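Local coordinates for protein putative polyphosphate kinase 2 (Pseudomonas aeruginosa PAO1, PDB 3CZP) that transfers phosphate from inorganic polyphosphate to AMP, making ADP with the help of magnesium, and acts less efficiently on GMP, at residues T417-R421 with A472-R476; K408-D414 with W467-N473; Q284-A288 with R319-L324; R370-R375 with D384-Y389. All coordinates share one frame; numbering follows the deposited sequence.

Interaction 1: T417-R421 with A472-R476; sequences TQMER and ANDKR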
loop_
_atom_site.group_PDB
_atom_site.type_symbol
_atom_site.label_atom_id
_atom_site.label_comp_id
_atom_site.label_asym_id
_atom_site.label_seq_id
_atom_site.Cartn_x
_atom_site.Cartn_y
_atom_site.Cartn_z
ATOM N N THR A 417 25.777 -31.995 -6.197
ATOM C CA THR A 417 25.869 -30.714 -6.947
ATOM C C THR A 417 25.671 -29.480 -6.051
ATOM O O THR A 417 26.368 -28.463 -6.189
ATOM C CB THR A 417 24.851 -30.685 -8.107
ATOM O OG1 THR A 417 25.258 -31.642 -9.088
ATOM C CG2 THR A 417 24.743 -29.301 -8.744
ATOM N N GLN A 418 24.768 -29.582 -5.090
ATOM C CA GLN A 418 24.624 -28.514 -4.130
ATOM C C GLN A 418 25.952 -28.206 -3.491
ATOM O O GLN A 418 26.363 -27.057 -3.455
ATOM C CB GLN A 418 23.642 -28.890 -3.035
ATOM C CG GLN A 418 23.102 -27.688 -2.335
ATOM C CD GLN A 418 22.141 -28.057 -1.279
ATOM O OE1 GLN A 418 22.492 -28.813 -0.385
ATOM N NE2 GLN A 418 20.890 -27.569 -1.374
HETATM N N MSE A 419 26.630 -29.235 -2.988
HETATM C CA MSE A 419 27.863 -29.030 -2.273
HETATM C C MSE A 419 29.011 -28.438 -3.105
HETATM O O MSE A 419 29.823 -27.668 -2.567
HETATM C CB MSE A 419 28.332 -30.350 -1.707
HETATM C CG MSE A 419 29.624 -30.289 -0.964
HETATM SE SE MSE A 419 30.142 -32.156 -0.903
HETATM C CE MSE A 419 29.602 -32.784 -2.732
ATOM N N GLU A 420 29.101 -28.854 -4.372
ATOM C CA GLU A 420 30.011 -28.261 -5.359
ATOM C C GLU A 420 29.735 -26.782 -5.457
ATOM O O GLU A 420 30.653 -25.963 -5.525
ATOM C CB GLU A 420 29.765 -28.849 -6.746
ATOM C CG GLU A 420 30.316 -30.248 -6.973
ATOM C CD GLU A 420 29.854 -30.828 -8.329
ATOM O OE1 GLU A 420 28.891 -30.294 -8.949
ATOM O OE2 GLU A 420 30.445 -31.799 -8.773
ATOM N N ARG A 421 28.455 -26.432 -5.481
ATOM C CA ARG A 421 28.096 -25.036 -5.622
ATOM C C ARG A 421 28.361 -24.267 -4.320
ATOM O O ARG A 421 28.741 -23.104 -4.367
ATOM C CB ARG A 421 26.645 -24.917 -6.125
ATOM C CG ARG A 421 26.465 -25.548 -7.546
ATOM C CD ARG A 421 25.136 -25.128 -8.216
ATOM N NE ARG A 421 24.991 -25.692 -9.556
ATOM C CZ ARG A 421 23.859 -25.688 -10.252
ATOM N NH1 ARG A 421 22.770 -25.110 -9.768
ATOM N NH2 ARG A 421 23.816 -26.198 -11.462
ATOM N N ALA A 472 18.231 -29.089 -12.824
ATOM C CA ALA A 472 19.017 -27.846 -12.699
ATOM C C ALA A 472 20.493 -28.033 -12.392
ATOM O O ALA A 472 21.232 -27.057 -12.276
ATOM C CB ALA A 472 18.348 -26.928 -11.656
ATOM N N ASN A 473 20.964 -29.281 -12.351
ATOM C CA ASN A 473 22.383 -29.555 -12.159
ATOM C C ASN A 473 23.285 -28.843 -13.195
ATOM O O ASN A 473 24.422 -28.517 -12.881
ATOM C CB ASN A 473 22.684 -31.068 -12.243
ATOM C CG ASN A 473 22.445 -31.814 -10.935
ATOM O OD1 ASN A 473 21.922 -31.256 -9.991
ATOM N ND2 ASN A 473 22.831 -33.123 -10.897
ATOM N N ASP A 474 22.778 -28.712 -14.429
ATOM C CA ASP A 474 23.426 -27.997 -15.523
ATOM C C ASP A 474 22.678 -26.702 -15.714
ATOM O O ASP A 474 21.520 -26.696 -16.152
ATOM C CB ASP A 474 23.392 -28.804 -16.846
ATOM C CG ASP A 474 24.092 -28.070 -17.992
ATOM O OD1 ASP A 474 25.274 -27.732 -17.839
ATOM O OD2 ASP A 474 23.471 -27.793 -19.038
ATOM N N LYS A 475 23.317 -25.605 -15.340
ATOM C CA LYS A 475 22.735 -24.262 -15.459
ATOM C C LYS A 475 22.221 -23.932 -16.856
ATOM O O LYS A 475 21.195 -23.251 -17.008
ATOM C CB LYS A 475 23.739 -23.183 -15.005
ATOM C CG LYS A 475 23.737 -22.913 -13.483
ATOM C CD LYS A 475 25.188 -22.588 -12.944
ATOM C CE LYS A 475 25.169 -22.206 -11.470
ATOM N NZ LYS A 475 26.394 -21.468 -11.068
ATOM N N ARG A 476 22.930 -24.404 -17.877
ATOM C CA ARG A 476 22.618 -24.040 -19.244
ATOM C C ARG A 476 21.279 -24.637 -19.658
ATOM O O ARG A 476 20.425 -23.951 -20.244
ATOM C CB ARG A 476 23.732 -24.515 -20.164
ATOM C CG ARG A 476 25.061 -23.847 -19.925
ATOM C CD ARG A 476 26.067 -24.305 -20.944
ATOM N NE ARG A 476 27.215 -23.413 -20.964
ATOM C CZ ARG A 476 28.456 -23.741 -20.637
ATOM N NH1 ARG A 476 28.792 -24.985 -20.294
ATOM N NH2 ARG A 476 29.403 -22.815 -20.702
HETATM O O HOH W 1 20.532 -24.278 -12.110
#
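The guanidinium group of Arg-421 carries Lys-475 on one face, where CE of the lysine lies 3.9 Å above the plane over its centre, and meets the backbone carbonyls of Ala-472 and Asn-473 at its edge. The bond from Arg-421 NH2 to Ala-472 O (2.8 Å, 146° at the hydrogen) arrives on a lone pair in the carbonyl plane, whereas the one to Asn-473 O is bent and weak. A water accepts a weak bond from NH1 and donates to Ala-472 O. The arginine chain is extended from CG to NE, which gives it the length to span from helix 415-427 to the loop after strand 467-471. Nearer the helix start, Thr-417 OG1 rests 3.4 Å from CG of the Asn-473 amide without bonding to it, the amide being bound to Asp-414. Arg-421 NH1 also bonds to Ala-310 O in another loop. An arginine suits this place because its several N-H groups can satisfy carbonyls of two loops at once, and their partly negative oxygens probably offset its positive charge.

Interaction 2: K408-D414 with W467-N473; sequences KFWLAID and WTLVEAN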
loop_
_atom_site.group_PDB
_atom_site.type_symbol
_atom_site.label_atom_id
_atom_site.label_comp_id
_atom_site.label_asym_id
_atom_site.label_seq_id
_atom_site.Cartn_x
_atom_site.Cartn_y
_atom_site.Cartn_z
ATOM N N LYS A 408 5.193 -21.985 -12.942
ATOM C CA LYS A 408 5.797 -22.347 -11.651
ATOM C C LYS A 408 6.984 -23.307 -11.825
ATOM O O LYS A 408 6.843 -24.376 -12.409
ATOM C CB LYS A 408 4.735 -23.046 -10.779
ATOM C CG LYS A 408 3.572 -22.169 -10.329
ATOM C CD LYS A 408 2.663 -22.927 -9.366
ATOM C CE LYS A 408 1.827 -24.009 -10.024
ATOM N NZ LYS A 408 0.701 -24.598 -9.127
ATOM N N PHE A 409 8.145 -22.941 -11.295
ATOM C CA PHE A 409 9.368 -23.716 -11.473
ATOM C C PHE A 409 9.896 -24.251 -10.138
ATOM O O PHE A 409 10.068 -23.503 -9.185
ATOM C CB PHE A 409 10.466 -22.836 -12.134
ATOM C CG PHE A 409 10.116 -22.330 -13.545
ATOM C CD1 PHE A 409 10.117 -23.192 -14.643
ATOM C CD2 PHE A 409 9.776 -21.014 -13.755
ATOM C CE1 PHE A 409 9.789 -22.752 -15.879
ATOM C CE2 PHE A 409 9.474 -20.570 -15.022
ATOM C CZ PHE A 409 9.474 -21.434 -16.075
ATOM N N TRP A 410 10.209 -25.538 -10.102
ATOM C CA TRP A 410 10.981 -26.113 -9.047
ATOM C C TRP A 410 12.286 -26.503 -9.665
ATOM O O TRP A 410 12.331 -27.412 -10.477
ATOM C CB TRP A 410 10.327 -27.363 -8.427
ATOM C CG TRP A 410 11.243 -27.968 -7.451
ATOM C CD1 TRP A 410 12.106 -29.036 -7.655
ATOM C CD2 TRP A 410 11.525 -27.482 -6.130
ATOM N NE1 TRP A 410 12.876 -29.245 -6.510
ATOM C CE2 TRP A 410 12.541 -28.316 -5.571
ATOM C CE3 TRP A 410 11.028 -26.418 -5.369
ATOM C CZ2 TRP A 410 13.043 -28.122 -4.287
ATOM C CZ3 TRP A 410 11.544 -26.229 -4.073
ATOM C CH2 TRP A 410 12.534 -27.061 -3.553
ATOM N N LEU A 411 13.339 -25.789 -9.300
ATOM C CA LEU A 411 14.669 -26.105 -9.803
ATOM C C LEU A 411 15.286 -27.172 -8.907
ATOM O O LEU A 411 15.565 -26.942 -7.724
ATOM C CB LEU A 411 15.581 -24.869 -9.898
ATOM C CG LEU A 411 15.524 -24.103 -11.232
ATOM C CD1 LEU A 411 14.138 -23.620 -11.570
ATOM C CD2 LEU A 411 16.534 -22.910 -11.158
ATOM N N ALA A 412 15.524 -28.335 -9.504
ATOM C CA ALA A 412 15.992 -29.501 -8.763
ATOM C C ALA A 412 17.485 -29.729 -9.024
ATOM O O ALA A 412 17.925 -29.736 -10.169
ATOM C CB ALA A 412 15.155 -30.730 -9.142
ATOM N N ILE A 413 18.256 -29.901 -7.944
ATOM C CA ILE A 413 19.644 -30.323 -8.044
ATOM C C ILE A 413 19.848 -31.459 -7.045
ATOM O O ILE A 413 19.014 -31.631 -6.129
ATOM C CB ILE A 413 20.704 -29.186 -7.780
ATOM C CG1 ILE A 413 20.644 -28.645 -6.364
ATOM C CG2 ILE A 413 20.639 -28.040 -8.823
ATOM C CD1 ILE A 413 21.588 -27.393 -6.135
ATOM N N ASP A 414 20.929 -32.238 -7.203
ATOM C CA ASP A 414 21.221 -33.286 -6.215
ATOM C C ASP A 414 22.132 -32.758 -5.108
ATOM O O ASP A 414 22.605 -31.603 -5.178
ATOM C CB ASP A 414 21.715 -34.587 -6.853
ATOM C CG ASP A 414 22.966 -34.407 -7.690
ATOM O OD1 ASP A 414 23.810 -33.583 -7.292
ATOM O OD2 ASP A 414 23.094 -35.104 -8.741
ATOM N N TRP A 467 2.971 -27.451 -12.214
ATOM C CA TRP A 467 4.364 -27.327 -11.826
ATOM C C TRP A 467 5.328 -27.843 -12.911
ATOM O O TRP A 467 5.103 -28.895 -13.455
ATOM C CB TRP A 467 4.611 -28.120 -10.563
ATOM C CG TRP A 467 4.332 -27.330 -9.363
ATOM C CD1 TRP A 467 3.226 -27.387 -8.620
ATOM C CD2 TRP A 467 5.191 -26.350 -8.764
ATOM N NE1 TRP A 467 3.311 -26.526 -7.588
ATOM C CE2 TRP A 467 4.500 -25.850 -7.644
ATOM C CE3 TRP A 467 6.475 -25.854 -9.062
ATOM C CZ2 TRP A 467 5.028 -24.860 -6.808
ATOM C CZ3 TRP A 467 7.006 -24.860 -8.253
ATOM C CH2 TRP A 467 6.299 -24.382 -7.112
ATOM N N THR A 468 6.422 -27.108 -13.155
ATOM C CA THR A 468 7.501 -27.539 -14.047
ATOM C C THR A 468 8.689 -27.820 -13.210
ATOM O O THR A 468 9.177 -26.941 -12.539
ATOM C CB THR A 468 7.902 -26.435 -15.059
ATOM O OG1 THR A 468 6.724 -25.968 -15.706
ATOM C CG2 THR A 468 8.960 -26.952 -16.130
ATOM N N LEU A 469 9.116 -29.076 -13.231
ATOM C CA LEU A 469 10.299 -29.483 -12.547
ATOM C C LEU A 469 11.490 -29.251 -13.503
ATOM O O LEU A 469 11.550 -29.833 -14.592
ATOM C CB LEU A 469 10.176 -30.965 -12.081
ATOM C CG LEU A 469 8.896 -31.338 -11.307
ATOM C CD1 LEU A 469 8.724 -32.848 -11.149
ATOM C CD2 LEU A 469 8.769 -30.604 -9.937
ATOM N N VAL A 470 12.421 -28.393 -13.089
ATOM C CA VAL A 470 13.582 -28.071 -13.904
ATOM C C VAL A 470 14.791 -28.869 -13.399
ATOM O O VAL A 470 15.157 -28.776 -12.251
ATOM C CB VAL A 470 13.852 -26.548 -13.901
ATOM C CG1 VAL A 470 15.029 -26.208 -14.838
ATOM C CG2 VAL A 470 12.575 -25.764 -14.292
ATOM N N GLU A 471 15.348 -29.704 -14.249
ATOM C CA GLU A 471 16.576 -30.479 -13.942
ATOM C C GLU A 471 17.708 -29.460 -13.986
ATOM O O GLU A 471 18.063 -28.968 -15.059
ATOM C CB GLU A 471 16.812 -31.573 -14.985
ATOM C CG GLU A 471 15.744 -32.666 -15.084
ATOM C CD GLU A 471 14.507 -32.261 -15.898
ATOM O OE1 GLU A 471 14.357 -31.087 -16.304
ATOM O OE2 GLU A 471 13.673 -33.144 -16.101
ATOM N N ALA A 472 18.231 -29.089 -12.824
ATOM C CA ALA A 472 19.017 -27.846 -12.699
ATOM C C ALA A 472 20.493 -28.033 -12.392
ATOM O O ALA A 472 21.232 -27.057 -12.276
ATOM C CB ALA A 472 18.348 -26.928 -11.656
ATOM N N ASN A 473 20.964 -29.281 -12.351
ATOM C CA ASN A 473 22.383 -29.555 -12.159
ATOM C C ASN A 473 23.285 -28.843 -13.195
ATOM O O ASN A 473 24.422 -28.517 -12.881
ATOM C CB ASN A 473 22.684 -31.068 -12.243
ATOM C CG ASN A 473 22.445 -31.814 -10.935
ATOM O OD1 ASN A 473 21.922 -31.256 -9.991
ATOM N ND2 ASN A 473 22.831 -33.123 -10.897
HETATM O O HOH W 2 4.624 -24.311 -15.117
#
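Lys-408 lays its aliphatic chain across the indole of Trp-467: CB sits 3.8 Å from the centroid of the six-membered ring, 14° off the normal, a CH-pi contact. The bend at chi3 (-72°) keeps CD and CE against the indole as the chain runs on to NZ, which is held by Glu-396 and Thr-460. Lys-408 O receives Thr-468 N. Phe-409, on the other side of the sheet, brings CD1 to 3.6 Å from Val-470 CG2, while its backbone O borders the edge of the Trp-467 ring. Trp-410 is bonded both ways, its N to Thr-468 O and its O to Val-470 N (2.8 Å, 170°), and its CB touches Leu-469 CD2. These straight, staggered bonds join parallel neighbours in the five-stranded 2-3-1-4-5 sheet of a P-loop kinase-like domain, with 467-471 at one edge of it within the chain. Leu-411 packs CD1 on Val-470 CB, apolar groups fit for a buried sheet face covered by helix 475-496. Ala-412 takes Val-470 O through its N and gives its O to Ala-472 N. Ile-413 sets CG2 3.8 Å from Ala-472 CB. At Asp-414 the Asn-473 amide bonds twice: OD1 accepts the backbone N in its own carbonyl plane, and Asn-473 ND2 reaches Asp-414 OD2 (2.9 Å) from above the carboxylate plane, leaving OD1 of the aspartate to cap Thr-417 N.

Interaction 3: Q284-A288 with R319-L324; sequences QARLA and RVTDAL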
loop_
_atom_site.group_PDB
_atom_site.type_symbol
_atom_site.label_atom_id
_atom_site.label_comp_id
_atom_site.label_asym_id
_atom_site.label_seq_id
_atom_site.Cartn_x
_atom_site.Cartn_y
_atom_site.Cartn_z
ATOM N N GLN A 284 15.067 -16.095 -25.782
ATOM C CA GLN A 284 15.010 -14.696 -25.374
ATOM C C GLN A 284 14.284 -13.824 -26.430
ATOM O O GLN A 284 13.390 -13.035 -26.064
ATOM C CB GLN A 284 16.408 -14.185 -25.062
ATOM C CG GLN A 284 16.997 -14.808 -23.784
ATOM C CD GLN A 284 18.419 -14.377 -23.524
ATOM O OE1 GLN A 284 19.185 -14.137 -24.463
ATOM N NE2 GLN A 284 18.785 -14.256 -22.235
ATOM N N ALA A 285 14.605 -14.007 -27.715
ATOM C CA ALA A 285 13.898 -13.313 -28.827
ATOM C C ALA A 285 12.411 -13.672 -28.884
ATOM O O ALA A 285 11.539 -12.815 -29.179
ATOM C CB ALA A 285 14.584 -13.640 -30.180
ATOM N N ARG A 286 12.119 -14.950 -28.620
ATOM C CA ARG A 286 10.747 -15.467 -28.681
ATOM C C ARG A 286 9.963 -14.820 -27.552
ATOM O O ARG A 286 8.870 -14.319 -27.774
ATOM C CB ARG A 286 10.749 -16.995 -28.536
ATOM C CG ARG A 286 9.411 -17.669 -28.763
ATOM C CD ARG A 286 9.578 -19.151 -28.636
ATOM N NE ARG A 286 8.321 -19.858 -28.397
ATOM C CZ ARG A 286 8.240 -21.028 -27.770
ATOM N NH1 ARG A 286 9.325 -21.614 -27.274
ATOM N NH2 ARG A 286 7.068 -21.610 -27.599
ATOM N N LEU A 287 10.549 -14.779 -26.356
ATOM C CA LEU A 287 9.896 -14.114 -25.208
ATOM C C LEU A 287 9.677 -12.635 -25.484
ATOM O O LEU A 287 8.593 -12.151 -25.256
ATOM C CB LEU A 287 10.673 -14.272 -23.893
ATOM C CG LEU A 287 10.057 -13.514 -22.678
ATOM C CD1 LEU A 287 8.675 -14.057 -22.366
ATOM C CD2 LEU A 287 10.918 -13.604 -21.471
ATOM N N ALA A 288 10.683 -11.923 -25.985
ATOM C CA ALA A 288 10.525 -10.505 -26.259
ATOM C C ALA A 288 9.349 -10.292 -27.231
ATOM O O ALA A 288 8.553 -9.353 -27.096
ATOM C CB ALA A 288 11.799 -9.959 -26.844
ATOM N N ARG A 319 18.402 -14.564 -16.876
ATOM C CA ARG A 319 18.369 -14.868 -18.317
ATOM C C ARG A 319 16.962 -14.564 -18.923
ATOM O O ARG A 319 16.835 -14.297 -20.132
ATOM C CB ARG A 319 18.809 -16.298 -18.603
ATOM C CG ARG A 319 20.294 -16.651 -18.247
ATOM C CD ARG A 319 21.217 -15.516 -18.576
ATOM N NE ARG A 319 22.566 -15.706 -18.060
ATOM C CZ ARG A 319 22.946 -15.540 -16.793
ATOM N NH1 ARG A 319 22.088 -15.161 -15.857
ATOM N NH2 ARG A 319 24.216 -15.739 -16.467
ATOM N N VAL A 320 15.928 -14.600 -18.087
ATOM C CA VAL A 320 14.587 -14.129 -18.501
ATOM C C VAL A 320 14.601 -12.603 -18.594
ATOM O O VAL A 320 14.159 -12.032 -19.588
ATOM C CB VAL A 320 13.498 -14.590 -17.486
ATOM C CG1 VAL A 320 12.092 -13.946 -17.778
ATOM C CG2 VAL A 320 13.451 -16.110 -17.473
ATOM N N THR A 321 15.117 -11.934 -17.576
ATOM C CA THR A 321 15.075 -10.459 -17.553
ATOM C C THR A 321 15.926 -9.895 -18.686
ATOM O O THR A 321 15.579 -8.855 -19.227
ATOM C CB THR A 321 15.484 -9.813 -16.146
ATOM O OG1 THR A 321 16.801 -10.178 -15.782
ATOM C CG2 THR A 321 14.557 -10.254 -15.024
ATOM N N ASP A 322 17.029 -10.585 -19.014
ATOM C CA ASP A 322 17.970 -10.195 -20.093
ATOM C C ASP A 322 17.272 -10.057 -21.426
ATOM O O ASP A 322 17.703 -9.289 -22.278
ATOM C CB ASP A 322 19.087 -11.242 -20.224
ATOM C CG ASP A 322 20.250 -11.061 -19.209
ATOM O OD1 ASP A 322 20.291 -10.086 -18.422
ATOM O OD2 ASP A 322 21.180 -11.915 -19.239
ATOM N N ALA A 323 16.197 -10.827 -21.608
ATOM C CA ALA A 323 15.351 -10.776 -22.783
ATOM C C ALA A 323 14.519 -9.477 -22.912
ATOM O O ALA A 323 14.107 -9.110 -24.001
ATOM C CB ALA A 323 14.401 -12.007 -22.789
ATOM N N LEU A 324 14.268 -8.783 -21.809
ATOM C CA LEU A 324 13.331 -7.660 -21.816
ATOM C C LEU A 324 13.887 -6.336 -21.284
ATOM O O LEU A 324 14.989 -6.266 -20.755
ATOM C CB LEU A 324 12.093 -8.032 -21.001
ATOM C CG LEU A 324 11.389 -9.363 -21.245
ATOM C CD1 LEU A 324 10.589 -9.725 -20.005
ATOM C CD2 LEU A 324 10.539 -9.397 -22.504
HETATM O O HOH W 3 21.475 -13.230 -21.446
#
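Helix 273-292 lies against the C-terminal part of helix 313-321 and the type I beta turn from Thr-321 to Leu-324, part of the helical layer beside the parallel sheet of the second PPK2 domain. Gln-284 reaches along this part with its chain extended beyond CG (chi2 176°), and its NE2 donates to Arg-319 O at 2.9 Å. That bond is nearly straight, 163° at the hydrogen, lies close to the amide plane and uses a lone pair in the carbonyl plane. A water accepts from the same NE2 and donates to Asp-322 OD2, whose carboxylate also pairs with Arg-318. Nearer the backbone of Gln-284, Ala-323 turns its methyl toward the helix, CB coming to 3.7 Å from Gln-284 CB; so small a residue lets the backbones draw together, with the CA atoms of Gln-284 and Ala-323 4.7 Å apart. Leu-287, which is buried, brings CD2 to 3.9 Å from Val-320 CG1, and Leu-324 CD2 meets CA of Ala-288. Toward the sheet, Val-320 and Leu-324 rest on Phe-360 of strand 360-364. Glutamine suits the border between apolar and wet surroundings: its methylenes pack on alanine, while one uncharged amide nitrogen serves both the carbonyl of Arg-319 and a water.

Interaction 4: R370-R375 with D384-Y389; sequences RVLVER and DWLRAY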
loop_
_atom_site.group_PDB
_atom_site.type_symbol
_atom_site.label_atom_id
_atom_site.label_comp_id
_atom_site.label_asym_id
_atom_site.label_seq_id
_atom_site.Cartn_x
_atom_site.Cartn_y
_atom_site.Cartn_z
ATOM N N ARG A 370 4.882 -21.495 2.610
ATOM C CA ARG A 370 4.041 -22.088 3.640
ATOM C C ARG A 370 4.113 -23.620 3.678
ATOM O O ARG A 370 4.188 -24.225 4.781
ATOM C CB ARG A 370 2.569 -21.637 3.533
ATOM C CG ARG A 370 1.717 -22.341 4.581
ATOM C CD ARG A 370 0.582 -21.527 5.111
ATOM N NE ARG A 370 1.059 -20.506 6.053
ATOM C CZ ARG A 370 0.237 -19.687 6.692
ATOM N NH1 ARG A 370 -1.083 -19.755 6.489
ATOM N NH2 ARG A 370 0.737 -18.773 7.498
ATOM N N VAL A 371 4.112 -24.247 2.488
ATOM C CA VAL A 371 4.150 -25.720 2.380
ATOM C C VAL A 371 5.560 -26.271 2.128
ATOM O O VAL A 371 5.744 -27.467 1.942
ATOM C CB VAL A 371 3.202 -26.234 1.292
ATOM C CG1 VAL A 371 1.780 -25.739 1.597
ATOM C CG2 VAL A 371 3.723 -25.823 -0.103
ATOM N N LEU A 372 6.550 -25.379 2.165
ATOM C CA LEU A 372 7.952 -25.766 2.086
ATOM C C LEU A 372 8.624 -25.367 3.384
ATOM O O LEU A 372 8.455 -26.051 4.384
ATOM C CB LEU A 372 8.598 -25.154 0.841
ATOM C CG LEU A 372 8.087 -25.652 -0.533
ATOM C CD1 LEU A 372 8.731 -24.752 -1.612
ATOM C CD2 LEU A 372 8.339 -27.182 -0.812
ATOM N N VAL A 373 9.361 -24.261 3.421
ATOM C CA VAL A 373 10.075 -23.874 4.668
ATOM C C VAL A 373 9.249 -23.745 5.974
ATOM O O VAL A 373 9.736 -24.096 7.035
ATOM C CB VAL A 373 10.937 -22.585 4.454
ATOM C CG1 VAL A 373 10.070 -21.367 4.026
ATOM C CG2 VAL A 373 11.791 -22.296 5.691
ATOM N N GLU A 374 8.015 -23.238 5.920
ATOM C CA GLU A 374 7.208 -23.135 7.134
ATOM C C GLU A 374 6.840 -24.508 7.689
ATOM O O GLU A 374 6.870 -24.698 8.889
ATOM C CB GLU A 374 5.930 -22.329 6.895
ATOM C CG GLU A 374 6.185 -20.878 6.513
ATOM C CD GLU A 374 4.918 -19.989 6.487
ATOM O OE1 GLU A 374 3.806 -20.412 6.846
ATOM O OE2 GLU A 374 5.067 -18.828 6.109
ATOM N N ARG A 375 6.442 -25.424 6.807
ATOM C CA ARG A 375 6.095 -26.784 7.167
ATOM C C ARG A 375 7.264 -27.447 7.884
ATOM O O ARG A 375 7.142 -27.955 9.002
ATOM C CB ARG A 375 5.752 -27.581 5.889
ATOM C CG ARG A 375 5.729 -29.097 6.088
ATOM C CD ARG A 375 5.153 -29.826 4.831
ATOM N NE ARG A 375 5.563 -31.252 4.764
ATOM C CZ ARG A 375 4.986 -32.180 3.983
ATOM N NH1 ARG A 375 3.942 -31.882 3.222
ATOM N NH2 ARG A 375 5.429 -33.434 3.986
ATOM N N ASP A 384 -2.359 -25.415 9.328
ATOM C CA ASP A 384 -2.135 -24.220 8.493
ATOM C C ASP A 384 -1.541 -24.604 7.151
ATOM O O ASP A 384 -2.028 -24.162 6.111
ATOM C CB ASP A 384 -1.236 -23.171 9.199
ATOM C CG ASP A 384 -1.832 -22.662 10.521
ATOM O OD1 ASP A 384 -3.081 -22.539 10.639
ATOM O OD2 ASP A 384 -1.029 -22.406 11.452
ATOM N N TRP A 385 -0.525 -25.459 7.133
ATOM C CA TRP A 385 -0.012 -25.852 5.811
ATOM C C TRP A 385 -0.931 -26.847 5.074
ATOM O O TRP A 385 -0.979 -26.796 3.861
ATOM C CB TRP A 385 1.487 -26.211 5.789
ATOM C CG TRP A 385 1.932 -27.384 6.624
ATOM C CD1 TRP A 385 2.487 -27.303 7.838
ATOM C CD2 TRP A 385 1.889 -28.771 6.286
ATOM N NE1 TRP A 385 2.780 -28.545 8.315
ATOM C CE2 TRP A 385 2.411 -29.476 7.380
ATOM C CE3 TRP A 385 1.423 -29.494 5.181
ATOM C CZ2 TRP A 385 2.521 -30.873 7.401
ATOM C CZ3 TRP A 385 1.528 -30.878 5.188
ATOM C CH2 TRP A 385 2.080 -31.563 6.297
ATOM N N LEU A 386 -1.710 -27.692 5.779
ATOM C CA LEU A 386 -2.571 -28.676 5.102
ATOM C C LEU A 386 -3.686 -28.012 4.321
ATOM O O LEU A 386 -4.091 -28.479 3.232
ATOM C CB LEU A 386 -3.200 -29.649 6.112
ATOM C CG LEU A 386 -2.279 -30.769 6.576
ATOM C CD1 LEU A 386 -2.819 -31.423 7.850
ATOM C CD2 LEU A 386 -2.097 -31.776 5.454
ATOM N N ARG A 387 -4.190 -26.920 4.887
ATOM C CA ARG A 387 -5.227 -26.130 4.220
ATOM C C ARG A 387 -4.663 -25.211 3.150
ATOM O O ARG A 387 -5.402 -24.754 2.293
ATOM C CB ARG A 387 -6.074 -25.357 5.233
ATOM C CG ARG A 387 -5.361 -24.298 6.062
ATOM C CD ARG A 387 -6.282 -23.612 7.053
ATOM N NE ARG A 387 -5.482 -22.743 7.912
ATOM C CZ ARG A 387 -5.160 -21.472 7.672
ATOM N NH1 ARG A 387 -5.552 -20.860 6.579
ATOM N NH2 ARG A 387 -4.395 -20.819 8.538
ATOM N N ALA A 388 -3.359 -24.960 3.180
ATOM C CA ALA A 388 -2.694 -24.055 2.210
ATOM C C ALA A 388 -2.741 -24.501 0.734
ATOM O O ALA A 388 -2.817 -23.659 -0.160
ATOM C CB ALA A 388 -1.247 -23.768 2.606
ATOM N N TYR A 389 -2.687 -25.809 0.502
ATOM C CA TYR A 389 -2.717 -26.347 -0.852
ATOM C C TYR A 389 -3.981 -25.911 -1.584
ATOM O O TYR A 389 -3.920 -25.394 -2.699
ATOM C CB TYR A 389 -2.625 -27.873 -0.826
ATOM C CG TYR A 389 -1.381 -28.401 -0.147
ATOM C CD1 TYR A 389 -0.131 -28.251 -0.733
ATOM C CD2 TYR A 389 -1.456 -29.049 1.079
ATOM C CE1 TYR A 389 1.009 -28.732 -0.117
ATOM C CE2 TYR A 389 -0.322 -29.533 1.702
ATOM C CZ TYR A 389 0.907 -29.372 1.100
ATOM O OH TYR A 389 2.040 -29.852 1.718
HETATM O O HOH W 4 -2.608 -21.797 5.219
HETATM O O HOH W 5 4.451 -29.351 0.483
HETATM O O HOH W 6 4.890 -28.981 10.317
#
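Arg-375 travels over the indole of Trp-385 along its whole length. CB starts 3.8 Å from CD1 of the tryptophan, CG passes over the ring face above CE2, and CD stands over the centre of the six-membered ring, 3.5 Å from its centroid and 2° off the normal. Beyond it NE and CZ move out over CH2, where the guanidinium stacks off-centre on the ring with the planes 27° apart, a cation-pi contact. Extension from CG to NE, with CG anti to N, keeps the chain along the ring. At the tip NH1 gives a weak bond to Tyr-389 OH, met at the guanidinium edge, and forms a salt bridge with Asp-455. Val-371 lays CG1 over the Tyr-389 ring, 3.9 Å from its centroid, a CH-pi contact that the beta-branched valine makes with a methyl held close to the backbone. Waters join Tyr-389 OH to Val-371 O and Trp-385 NE1 to Arg-375 O. Helices 370-377 and 382-402, successive in the chain, run nearly antiparallel (167° between the short segments), a helical hairpin bridged by an arginine-tryptophan stack.

How the interactions relate
All four contacts belong to the second PPK2 domain, the one thought to be active, since the first seems catalytically inactive. Along the chain interaction 3 comes first, then interaction 4, then the overlapping pair 2 and 1. Interactions 1 and 2 lie 11 Å apart between centres and share Ala-472 and Asn-473: strands 404-412 and 467-471 lead through short loops into helices 415-427 and 475-496, so the neighbouring strands pair first, and what follows them meets in interaction 1. Interaction 4 is about 20 Å from interaction 2 between centres, and Leu-372 packs on Trp-410. Interaction 3, also about 20 Å from interaction 2 between centres, makes no touch with it. The contacts join strand to strand within the sheet and helices around it.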